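Local coordinates for polysaccharide deacetylase-like protein (Bacillus anthracis, PDB 4V33) that is a putative zinc-dependent polysaccharide deacetylase required for osmotic stability and maintenance of cell shape, carrying a fibronectin type III domain beside its catalytic domain, at residues I49-I54 with S136-E141; T73-K78 with I119-I124; F170-K175 with T350-F355; M234-V239 with K285-K290. All coordinates share one frame; numbering follows the deposited sequence. Where two conformers were deposited one is given.

Contact 1: I49-I54 with S136-E141; sequences ISYNPI and SAITFE
The ring of Tyr-51 takes the delta methyl of Ile-138 squarely over one face: CD1 of Ile-138 stands 3.8 Å from the ring centroid, 14° off the normal, a CH-pi contact. CG1 of the same isoleucine continues over the CE1 and CZ side of the ring. The carbonyl oxygen of Ala-137 comes in obliquely, 3.7 Å from Tyr-51 CE2. The second flat group, Phe-140, has Ile-54 CD1 over one face, displaced toward the rim and 4.2 Å from Phe-140 CE2. That one methyl is shared three ways, since Ile-54 CD1 also rests against Ile-138 CG1 and lies 3.3 Å from Thr-139 O. At the other end, Ile-49 CD1 meets Ser-136 CB at 3.9 Å.

No direct hydrogen bond joins the segments; two waters do the polar work. One donates to Ile-49 O and also bonds Ser-136 OG. The other accepts from Thr-139 N at 2.9 Å and bonds Tyr-51 OH, which ties the outer end of the ring to the strand it lies against.

The two strands run nearly the same way, 18° apart, with axes 7.9 Å from each other, too far for backbone pairing. Each belongs to a different sheet: 48-51 is hydrogen-bonded to strand 60-66, and 130-140 to strand 115-124. Side chains from both neighbours, Thr-61 on one hand and Phe-117 and Ile-119 on the other, also touch Ile-138, which is buried between the two sheets, consistent with a fibronectin type III beta sandwich, while Tyr-51 and Ile-54 stay partly exposed.

Contact 2: T73-K78 with I119-I124; sequences TEVQYK and IEAIGI
Strands 74-81 and 115-124 are the two central strands of the four-stranded antiparallel sheet in the fibronectin type III domain, and residues 73-78 and 119-124 pair there at 158°. Gln-76 with Ile-122 and Lys-78 with Glu-120 are hydrogen-bonded pairs, each closed by two N-H to O bonds; Gln-76 N reaches Ile-122 O at 2.8 Å. The non-hydrogen-bonded pair Tyr-77 with Ala-121 lies between these two, and Val-75 with Gly-123 between Gln-76/Ile-122 and Glu-74/Ile-124. At the end, Thr-73 and Glu-74 both face Ile-124 in a classic beta bulge: Thr-73 N gives Ile-124 O a bond of 2.9 Å, that from Glu-74 N is weak, and Ile-124 N donates to Glu-74 O at 2.9 Å.

On the face of Val-75 and Tyr-77, Ile-119 CG2 sits at the edge of the tyrosine ring, 3.9 Å from CD1, and Val-75 CG1 covers part of one ring face. Met-65 of strand 60-66 packs on this side, and Tyr-77 OH bonds Phe-101 O.

The other face mixes charged, polar and apolar side chains. Glu-74 lies alongside Ile-124, with OE1 3.7 Å from Ile-124 CG1. Its OE2 accepts from Gln-76 NE2 at 3.0 Å, the donor standing above the carboxylate plane, and has Ser-93 OG as a further partner. Lys-78 lies alongside Glu-120, its chain turned at CE (chi3 -68°); NZ is 4.0 Å from Glu-120 OE1, a long salt bridge.

A water accepting from Lys-78 NZ and donating to Glu-120 OE1 closes that gap. Glu-120 thus has Lys-86 at OE2 and, more loosely, Lys-78 at OE1; together they would be expected to favour its charged form.

Contact 3: F170-K175 with T350-F355; sequences FEAQMK and TTVEQF
Gln-173 crosses the ring of Phe-355 from its first side-chain atom onward. CB stands over the ring centre, 3.7 Å from the centroid and 7° off the normal, a CH-pi contact. CG, set anti to the carbonyl carbon (chi1 -69°), carries the chain over the CG-CD1 side of the ring, 3.8 Å from Phe-355 CD1. CD follows 4.0 Å from that same CD1, and the amide plane is tilted only 18° from the ring, so the flat end of the glutamine nearly parallels the aromatic surface. OE1 is still near Phe-355 CD1 and CE1, but its hydrogen bond goes to Tyr-149 OH of strand 146-149. NE2 heads for Thr-350 O and stops 3.8 Å short of it. Two waters fill in: both accept from NE2 and lie 2.8 Å from Thr-350 O; one donates to it, and the other may.

The backbone of Gln-173 joins in, its O lying 3.3 Å from Phe-355 CE2. Met-174 CE approaches the ring obliquely, and beside the ring Ala-172 CB meets Val-352 CG2 at 3.7 Å, adding an apolar touch between the helices. Leu-147, Tyr-149 and Ile-346 also touch the Phe-355 ring, which is buried.

The second helix is begun by a capping box. Thr-351 OG1, at the N-cap, accepts from Gln-354 N at 3.0 Å, and Thr-351 N donates to Gln-354 OE1 in the carbonyl plane, on a lone pair. Helices 167-179 and 352-359 thus pack together outside the parallel strands, an arrangement consistent with the distorted beta/alpha barrel of polysaccharide deacetylases, whose C-terminal helix here lies against an early one.

Contact 4: M234-V239 with K285-K290; sequences MIVNNV and KEKLEK
Val-236, Leu-288 and Lys-287 carry this contact. Val-236 points its CB toward the helix and splits its two methyls between two neighbouring residues there. CG1, anti to the backbone N (chi1 180°), rests against the aliphatic part of Lys-287, 3.7 Å from CD and a little farther from CB and CG; the two side chains slide past each other in opposite directions. CG2 meets Leu-288 CB at 4.1 Å, the two side chains crossing at a slant. Leu-288 reaches farther inward, where its CD1 comes to 4.5 Å from Met-234 CB, and Met-261 of strand 259-263 packs on both Leu-288 and Met-234.

Residues 234-239 leave the end of parallel strand 230-234 and make a short 3-10 turn at 236-238, while 285-290 is part of helix 277-292; the contact lays a helix of the deacetylase barrel against a strand-to-helix loop. That loop borders the metal site: the backbone of Ile-235 bonds that of Asp-206, and Met-234 that of His-264, both zinc ligands, and the side chain of Met-234 lies about 10 Å from the zinc ion.

Lys-287 is exposed, and its polar end deals with the loop through water. NZ donates at 2.7 Å to a water that in turn gives a proton to Val-236 O, 2.8 Å away. Asn-237 crosses the lysine at about a right angle, with OD1 4.2 Å from Lys-287 NZ, beyond hydrogen-bonding distance.

Overall arrangement
From the N terminus, residues 49-54 open the first loop, which closes at 136-141 in contact 1 and joins the two sheets of the fibronectin type III domain. Contact 2 is nested within that loop and pairs strands inside one of these sheets; Ile-119 connects the two, its backbone bonded to Ser-136 and its side chain packed on Ile-49 and Ile-138. The chain then enters the deacetylase domain, where contact 3 closes a long loop from 170-175 to 350-355, tying an early helix to the last. Contact 4 is nested inside it, on the zinc side, about 30 Å from contact 3 between centres. The centres of contacts 2 and 4 are about 53 Å apart.

Contact 1: I49-I54 with S136-E141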
# COMPACT_ATOMS: atom_id res chain seq x y z
N ILE A 49 23.93 -14.57 -3.84
CA ILE A 49 22.70 -15.30 -3.61
C ILE A 49 21.81 -15.14 -4.83
O ILE A 49 21.62 -14.03 -5.33
CB ILE A 49 21.96 -14.75 -2.39
CG1 ILE A 49 22.79 -14.99 -1.12
CG2 ILE A 49 20.58 -15.38 -2.27
CD1 ILE A 49 22.29 -14.22 0.09
N SER A 50 21.28 -16.25 -5.33
CA SER A 50 20.27 -16.19 -6.38
C SER A 50 19.14 -17.16 -6.04
O SER A 50 19.23 -17.92 -5.07
CB SER A 50 20.86 -16.53 -7.75
OG SER A 50 21.35 -17.85 -7.77
N TYR A 51 18.07 -17.12 -6.82
CA TYR A 51 16.96 -18.04 -6.63
C TYR A 51 16.22 -18.24 -7.94
O TYR A 51 16.30 -17.40 -8.84
CB TYR A 51 16.01 -17.53 -5.53
CG TYR A 51 15.64 -16.08 -5.65
CD1 TYR A 51 14.56 -15.68 -6.42
CD2 TYR A 51 16.36 -15.10 -4.98
CE1 TYR A 51 14.21 -14.34 -6.53
CE2 TYR A 51 16.02 -13.76 -5.08
CZ TYR A 51 14.94 -13.39 -5.85
OH TYR A 51 14.59 -12.06 -5.97
N ASN A 52 15.52 -19.36 -8.04
CA ASN A 52 14.70 -19.61 -9.22
C ASN A 52 13.66 -18.50 -9.37
O ASN A 52 13.08 -18.07 -8.37
CB ASN A 52 14.02 -20.98 -9.13
CG ASN A 52 15.02 -22.12 -9.07
OD1 ASN A 52 16.19 -21.94 -9.40
ND2 ASN A 52 14.56 -23.29 -8.66
N PRO A 53 13.44 -18.03 -10.60
CA PRO A 53 12.52 -16.91 -10.84
C PRO A 53 11.14 -17.13 -10.23
O PRO A 53 10.62 -18.25 -10.24
CB PRO A 53 12.41 -16.88 -12.37
CG PRO A 53 13.70 -17.43 -12.84
CD PRO A 53 14.09 -18.49 -11.84
N ILE A 54 10.56 -16.07 -9.69
CA ILE A 54 9.22 -16.13 -9.14
C ILE A 54 8.35 -15.07 -9.78
O ILE A 54 8.85 -14.14 -10.41
CB ILE A 54 9.21 -15.94 -7.61
CG1 ILE A 54 9.92 -14.64 -7.23
CG2 ILE A 54 9.85 -17.14 -6.93
CD1 ILE A 54 9.80 -14.28 -5.75
N SER A 136 21.00 -10.60 0.81
CA SER A 136 20.07 -10.30 -0.27
C SER A 136 18.66 -10.31 0.30
O SER A 136 18.47 -10.28 1.51
CB SER A 136 20.20 -11.32 -1.40
OG SER A 136 19.51 -10.89 -2.57
N ALA A 137 17.69 -10.34 -0.60
CA ALA A 137 16.29 -10.40 -0.21
C ALA A 137 15.49 -11.05 -1.33
O ALA A 137 15.92 -11.09 -2.48
CB ALA A 137 15.75 -9.00 0.08
N ILE A 138 14.34 -11.59 -0.95
CA ILE A 138 13.39 -12.11 -1.91
C ILE A 138 12.00 -11.62 -1.53
O ILE A 138 11.66 -11.57 -0.35
CB ILE A 138 13.41 -13.65 -1.96
CG1 ILE A 138 12.42 -14.17 -3.00
CG2 ILE A 138 13.14 -14.25 -0.58
CD1 ILE A 138 12.59 -15.64 -3.31
N THR A 139 11.22 -11.22 -2.52
CA THR A 139 9.90 -10.66 -2.24
C THR A 139 8.78 -11.46 -2.89
O THR A 139 8.73 -11.59 -4.12
CB THR A 139 9.80 -9.19 -2.68
OG1 THR A 139 10.76 -8.41 -1.94
CG2 THR A 139 8.40 -8.65 -2.40
N PHE A 140 7.89 -11.99 -2.06
CA PHE A 140 6.65 -12.60 -2.52
C PHE A 140 5.55 -11.56 -2.41
O PHE A 140 5.09 -11.24 -1.32
CB PHE A 140 6.33 -13.85 -1.68
CG PHE A 140 7.31 -14.98 -1.91
CD1 PHE A 140 8.48 -15.06 -1.19
CD2 PHE A 140 7.05 -15.94 -2.87
CE1 PHE A 140 9.38 -16.08 -1.41
CE2 PHE A 140 7.95 -16.97 -3.10
CZ PHE A 140 9.12 -17.04 -2.37
N GLU A 141 5.16 -11.00 -3.56
CA GLU A 141 4.27 -9.83 -3.59
C GLU A 141 3.02 -10.00 -2.74
O GLU A 141 2.32 -11.00 -2.84
CB GLU A 141 3.87 -9.49 -5.02
CG GLU A 141 5.01 -8.97 -5.89
CD GLU A 141 5.57 -7.64 -5.40
OE1 GLU A 141 4.87 -6.92 -4.66
OE2 GLU A 141 6.73 -7.32 -5.75
O HOH W 1 19.37 -12.49 -4.73
O HOH W 2 12.41 -10.79 -5.12

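Contact 2: T73-K78 with I119-I124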
# COMPACT_ATOMS: atom_id res chain seq x y z
N THR A 73 31.94 -26.32 3.69
CA THR A 73 31.19 -27.56 3.83
C THR A 73 29.70 -27.26 3.95
O THR A 73 28.86 -28.13 3.69
CB THR A 73 31.63 -28.36 5.06
OG1 THR A 73 31.56 -27.54 6.23
CG2 THR A 73 33.05 -28.86 4.89
N GLU A 74 29.37 -26.02 4.30
CA GLU A 74 27.99 -25.67 4.61
C GLU A 74 27.76 -24.18 4.41
O GLU A 74 28.67 -23.38 4.58
CB GLU A 74 27.72 -26.06 6.07
CG GLU A 74 26.35 -25.71 6.63
CD GLU A 74 26.24 -26.01 8.11
OE1 GLU A 74 27.25 -26.47 8.71
OE2 GLU A 74 25.15 -25.79 8.69
N VAL A 75 26.54 -23.82 4.03
CA VAL A 75 26.11 -22.43 4.03
C VAL A 75 24.90 -22.33 4.95
O VAL A 75 24.00 -23.16 4.88
CB VAL A 75 25.73 -21.94 2.62
CG1 VAL A 75 24.99 -20.60 2.68
CG2 VAL A 75 26.97 -21.82 1.75
N GLN A 76 24.90 -21.34 5.83
CA GLN A 76 23.72 -21.10 6.66
C GLN A 76 23.05 -19.82 6.24
O GLN A 76 23.70 -18.78 6.16
CB GLN A 76 24.10 -21.04 8.14
CG GLN A 76 24.73 -22.33 8.64
CD GLN A 76 24.88 -22.38 10.15
OE1 GLN A 76 24.70 -21.38 10.84
NE2 GLN A 76 25.22 -23.55 10.66
N TYR A 77 21.76 -19.91 5.96
CA TYR A 77 20.98 -18.75 5.53
C TYR A 77 20.10 -18.27 6.66
O TYR A 77 19.17 -18.96 7.07
CB TYR A 77 20.06 -19.13 4.36
CG TYR A 77 20.76 -19.64 3.11
CD1 TYR A 77 21.17 -18.76 2.12
CD2 TYR A 77 20.95 -21.00 2.91
CE1 TYR A 77 21.79 -19.22 0.96
CE2 TYR A 77 21.57 -21.47 1.75
CZ TYR A 77 21.99 -20.57 0.78
OH TYR A 77 22.59 -21.01 -0.37
N LYS A 78 20.41 -17.08 7.18
CA LYS A 78 19.56 -16.48 8.20
C LYS A 78 18.48 -15.69 7.47
O LYS A 78 18.78 -14.81 6.67
CB LYS A 78 20.36 -15.54 9.11
CG LYS A 78 19.51 -14.91 10.21
CD LYS A 78 20.25 -13.81 10.96
CE LYS A 78 21.39 -14.38 11.77
NZ LYS A 78 22.07 -13.33 12.60
N ILE A 119 17.77 -12.10 3.65
CA ILE A 119 18.60 -13.29 3.68
C ILE A 119 20.05 -12.89 3.95
O ILE A 119 20.62 -12.09 3.21
CB ILE A 119 18.56 -14.06 2.33
CG1 ILE A 119 17.11 -14.38 1.93
CG2 ILE A 119 19.40 -15.34 2.41
CD1 ILE A 119 16.95 -14.84 0.48
N GLU A 120 20.64 -13.43 5.02
CA GLU A 120 22.06 -13.25 5.29
C GLU A 120 22.72 -14.61 5.27
O GLU A 120 22.35 -15.49 6.05
CB GLU A 120 22.31 -12.65 6.67
CG GLU A 120 21.80 -11.25 6.91
CD GLU A 120 22.20 -10.75 8.29
OE1 GLU A 120 22.70 -11.56 9.11
OE2 GLU A 120 22.03 -9.54 8.56
N ALA A 121 23.72 -14.77 4.41
CA ALA A 121 24.40 -16.06 4.29
C ALA A 121 25.78 -16.02 4.91
O ALA A 121 26.54 -15.07 4.71
CB ALA A 121 24.49 -16.46 2.84
N ILE A 122 26.11 -17.07 5.66
CA ILE A 122 27.46 -17.30 6.14
C ILE A 122 27.90 -18.68 5.70
O ILE A 122 27.07 -19.55 5.44
CB ILE A 122 27.59 -17.18 7.68
CG1 ILE A 122 26.85 -18.32 8.40
CG2 ILE A 122 27.13 -15.80 8.15
CD1 ILE A 122 27.01 -18.29 9.91
N GLY A 123 29.21 -18.88 5.60
CA GLY A 123 29.74 -20.18 5.25
C GLY A 123 30.40 -20.82 6.45
O GLY A 123 30.87 -20.13 7.35
N ILE A 124 30.44 -22.15 6.46
CA ILE A 124 31.13 -22.89 7.51
C ILE A 124 32.21 -23.76 6.87
O ILE A 124 31.92 -24.52 5.95
CB ILE A 124 30.17 -23.83 8.27
CG1 ILE A 124 28.83 -23.15 8.56
CG2 ILE A 124 30.84 -24.35 9.56
CD1 ILE A 124 28.93 -21.96 9.47
O HOH W 3 23.10 -11.08 11.73

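Contact 3: F170-K175 with T350-F355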
# COMPACT_ATOMS: atom_id res chain seq x y z
N PHE A 170 -18.06 3.51 10.39
CA PHE A 170 -16.68 3.79 9.99
C PHE A 170 -15.73 3.46 11.14
O PHE A 170 -14.70 2.82 10.93
CB PHE A 170 -16.50 5.25 9.57
CG PHE A 170 -15.08 5.60 9.23
CD1 PHE A 170 -14.48 5.08 8.09
CD2 PHE A 170 -14.32 6.39 10.09
CE1 PHE A 170 -13.16 5.36 7.78
CE2 PHE A 170 -12.98 6.68 9.79
CZ PHE A 170 -12.40 6.17 8.63
N GLU A 171 -16.08 3.87 12.35
CA GLU A 171 -15.25 3.57 13.51
C GLU A 171 -15.12 2.06 13.70
O GLU A 171 -14.03 1.58 14.02
CB GLU A 171 -15.79 4.24 14.77
CG GLU A 171 -14.92 3.98 15.99
CD GLU A 171 -15.28 4.84 17.19
OE1 GLU A 171 -15.90 5.91 17.00
OE2 GLU A 171 -14.93 4.44 18.32
N ALA A 172 -16.21 1.32 13.52
CA ALA A 172 -16.18 -0.12 13.72
C ALA A 172 -15.26 -0.78 12.69
O ALA A 172 -14.55 -1.74 13.01
CB ALA A 172 -17.59 -0.71 13.64
N GLN A 173 -15.27 -0.26 11.47
CA GLN A 173 -14.41 -0.77 10.40
C GLN A 173 -12.94 -0.48 10.69
O GLN A 173 -12.08 -1.36 10.55
CB GLN A 173 -14.86 -0.19 9.06
CG GLN A 173 -16.21 -0.75 8.62
CD GLN A 173 -16.93 0.13 7.61
OE1 GLN A 173 -16.32 0.97 6.95
NE2 GLN A 173 -18.23 -0.08 7.48
N MET A 174 -12.65 0.75 11.10
CA MET A 174 -11.28 1.10 11.46
C MET A 174 -10.81 0.33 12.69
O MET A 174 -9.64 -0.06 12.77
CB MET A 174 -11.15 2.61 11.67
CG MET A 174 -11.43 3.43 10.42
SD MET A 174 -10.31 3.12 9.02
CE MET A 174 -11.30 2.04 8.00
N LYS A 175 -11.71 0.08 13.63
CA LYS A 175 -11.36 -0.69 14.81
C LYS A 175 -11.01 -2.12 14.41
O LYS A 175 -10.13 -2.75 15.01
CB LYS A 175 -12.51 -0.69 15.83
CG LYS A 175 -12.18 -1.42 17.13
CD LYS A 175 -13.32 -1.30 18.12
CE LYS A 175 -12.96 -1.87 19.49
NZ LYS A 175 -12.80 -3.35 19.47
N THR A 350 -22.65 -1.87 4.24
CA THR A 350 -21.56 -2.79 4.55
C THR A 350 -21.43 -3.03 6.05
O THR A 350 -21.34 -2.09 6.81
CB THR A 350 -20.23 -2.25 4.01
OG1 THR A 350 -20.30 -2.19 2.57
CG2 THR A 350 -19.07 -3.17 4.41
N THR A 351 -21.44 -4.30 6.45
CA THR A 351 -21.23 -4.69 7.84
C THR A 351 -19.74 -4.89 8.09
O THR A 351 -18.95 -4.93 7.14
CB THR A 351 -21.94 -6.02 8.16
OG1 THR A 351 -21.31 -7.09 7.44
CG2 THR A 351 -23.42 -5.96 7.78
N VAL A 352 -19.35 -5.07 9.35
CA VAL A 352 -17.94 -5.33 9.63
C VAL A 352 -17.51 -6.67 9.04
O VAL A 352 -16.38 -6.81 8.56
CB VAL A 352 -17.64 -5.24 11.13
CG1 VAL A 352 -16.17 -5.57 11.40
CG2 VAL A 352 -17.93 -3.85 11.63
N GLU A 353 -18.41 -7.64 9.05
CA GLU A 353 -18.13 -8.95 8.47
C GLU A 353 -17.90 -8.84 6.95
O GLU A 353 -16.97 -9.44 6.41
CB GLU A 353 -19.29 -9.91 8.76
CG GLU A 353 -19.45 -10.28 10.24
CD GLU A 353 -20.06 -9.17 11.12
OE1 GLU A 353 -20.80 -8.28 10.62
OE2 GLU A 353 -19.80 -9.22 12.35
N GLN A 354 -18.74 -8.07 6.27
CA GLN A 354 -18.56 -7.87 4.83
C GLN A 354 -17.27 -7.10 4.54
O GLN A 354 -16.55 -7.41 3.59
CB GLN A 354 -19.77 -7.14 4.25
CG GLN A 354 -21.00 -8.01 4.15
CD GLN A 354 -22.24 -7.24 3.76
OE1 GLN A 354 -22.44 -6.11 4.21
NE2 GLN A 354 -23.09 -7.86 2.94
N PHE A 355 -17.00 -6.10 5.37
CA PHE A 355 -15.77 -5.32 5.29
C PHE A 355 -14.56 -6.25 5.40
O PHE A 355 -13.67 -6.25 4.54
CB PHE A 355 -15.78 -4.30 6.45
CG PHE A 355 -14.51 -3.48 6.58
CD1 PHE A 355 -14.31 -2.35 5.78
CD2 PHE A 355 -13.55 -3.80 7.53
CE1 PHE A 355 -13.16 -1.58 5.93
CE2 PHE A 355 -12.41 -3.03 7.68
CZ PHE A 355 -12.21 -1.93 6.87
O HOH W 4 -20.05 -1.61 9.26
O HOH W 5 -20.95 0.63 6.22

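Contact 4: M234-V239 with K285-K290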
# COMPACT_ATOMS: atom_id res chain seq x y z
N MET A 234 -9.03 15.17 -3.10
CA MET A 234 -9.78 16.43 -3.03
C MET A 234 -10.16 16.94 -4.41
O MET A 234 -9.31 17.03 -5.30
CB MET A 234 -8.89 17.47 -2.34
CG MET A 234 -9.53 18.84 -2.15
SD MET A 234 -10.62 18.81 -0.72
CE MET A 234 -12.04 19.72 -1.35
N ILE A 235 -11.44 17.28 -4.59
CA ILE A 235 -11.84 18.05 -5.77
C ILE A 235 -11.28 19.45 -5.54
O ILE A 235 -11.78 20.18 -4.69
CB ILE A 235 -13.37 18.08 -5.96
CG1 ILE A 235 -13.88 16.66 -6.24
CG2 ILE A 235 -13.75 19.01 -7.12
CD1 ILE A 235 -15.40 16.52 -6.09
N VAL A 236 -10.22 19.81 -6.26
CA VAL A 236 -9.40 20.93 -5.82
C VAL A 236 -10.13 22.27 -5.85
O VAL A 236 -9.96 23.11 -4.97
CB VAL A 236 -8.05 20.96 -6.57
CG1 VAL A 236 -7.19 22.13 -6.10
CG2 VAL A 236 -7.30 19.64 -6.36
N ASN A 237 -11.00 22.47 -6.84
CA ASN A 237 -11.74 23.72 -6.90
C ASN A 237 -12.75 23.90 -5.78
O ASN A 237 -13.28 25.00 -5.58
CB ASN A 237 -12.43 23.89 -8.26
CG ASN A 237 -11.45 24.21 -9.36
OD1 ASN A 237 -10.23 24.18 -9.15
ND2 ASN A 237 -11.97 24.54 -10.54
N ASN A 238 -13.01 22.83 -5.04
CA ASN A 238 -13.97 22.87 -3.94
C ASN A 238 -13.37 23.21 -2.58
O ASN A 238 -14.10 23.28 -1.60
CB ASN A 238 -14.72 21.55 -3.81
CG ASN A 238 -15.80 21.38 -4.88
OD1 ASN A 238 -16.20 22.35 -5.52
ND2 ASN A 238 -16.28 20.16 -5.05
N VAL A 239 -12.06 23.41 -2.50
CA VAL A 239 -11.49 23.82 -1.23
C VAL A 239 -12.15 25.12 -0.79
O VAL A 239 -12.26 26.07 -1.57
CB VAL A 239 -9.96 23.98 -1.30
CG1 VAL A 239 -9.40 24.48 0.03
CG2 VAL A 239 -9.31 22.65 -1.68
N LYS A 285 -3.13 19.55 -9.28
CA LYS A 285 -1.99 19.09 -8.49
C LYS A 285 -1.19 20.26 -7.94
O LYS A 285 -0.87 20.31 -6.75
CB LYS A 285 -1.09 18.20 -9.35
CG LYS A 285 0.29 17.95 -8.76
CD LYS A 285 1.15 17.16 -9.73
CE LYS A 285 2.59 17.08 -9.26
NZ LYS A 285 3.47 16.47 -10.29
N GLU A 286 -0.88 21.23 -8.80
CA GLU A 286 -0.08 22.38 -8.40
C GLU A 286 -0.79 23.23 -7.33
O GLU A 286 -0.16 23.66 -6.36
CB GLU A 286 0.28 23.24 -9.61
CG GLU A 286 1.13 22.50 -10.62
CD GLU A 286 1.29 23.24 -11.94
OE1 GLU A 286 0.57 24.23 -12.16
OE2 GLU A 286 2.14 22.81 -12.74
N LYS A 287 -2.08 23.47 -7.53
CA LYS A 287 -2.85 24.27 -6.58
C LYS A 287 -2.95 23.58 -5.22
O LYS A 287 -2.81 24.22 -4.17
CB LYS A 287 -4.26 24.52 -7.13
CG LYS A 287 -5.11 25.44 -6.27
CD LYS A 287 -6.46 25.69 -6.92
CE LYS A 287 -6.98 27.08 -6.58
NZ LYS A 287 -8.45 27.19 -6.86
N LEU A 288 -3.17 22.27 -5.23
CA LEU A 288 -3.29 21.52 -3.98
C LEU A 288 -1.96 21.51 -3.20
O LEU A 288 -1.96 21.64 -1.98
CB LEU A 288 -3.79 20.10 -4.25
CG LEU A 288 -4.11 19.26 -3.01
CD1 LEU A 288 -5.18 19.93 -2.17
CD2 LEU A 288 -4.57 17.88 -3.46
N GLU A 289 -0.85 21.38 -3.92
CA GLU A 289 0.48 21.42 -3.30
C GLU A 289 0.73 22.74 -2.57
O GLU A 289 1.35 22.76 -1.51
CB GLU A 289 1.58 21.17 -4.34
CG GLU A 289 1.70 19.71 -4.74
CD GLU A 289 2.80 19.45 -5.75
OE1 GLU A 289 3.23 20.40 -6.43
OE2 GLU A 289 3.22 18.28 -5.86
N LYS A 290 0.25 23.84 -3.14
CA LYS A 290 0.41 25.14 -2.50
C LYS A 290 -0.39 25.21 -1.20
O LYS A 290 0.03 25.86 -0.24
CB LYS A 290 0.01 26.28 -3.43
CG LYS A 290 0.92 26.45 -4.64
CD LYS A 290 0.62 27.76 -5.36
CE LYS A 290 1.44 27.91 -6.63
NZ LYS A 290 1.09 26.86 -7.63
O HOH W 6 -9.01 25.71 -4.71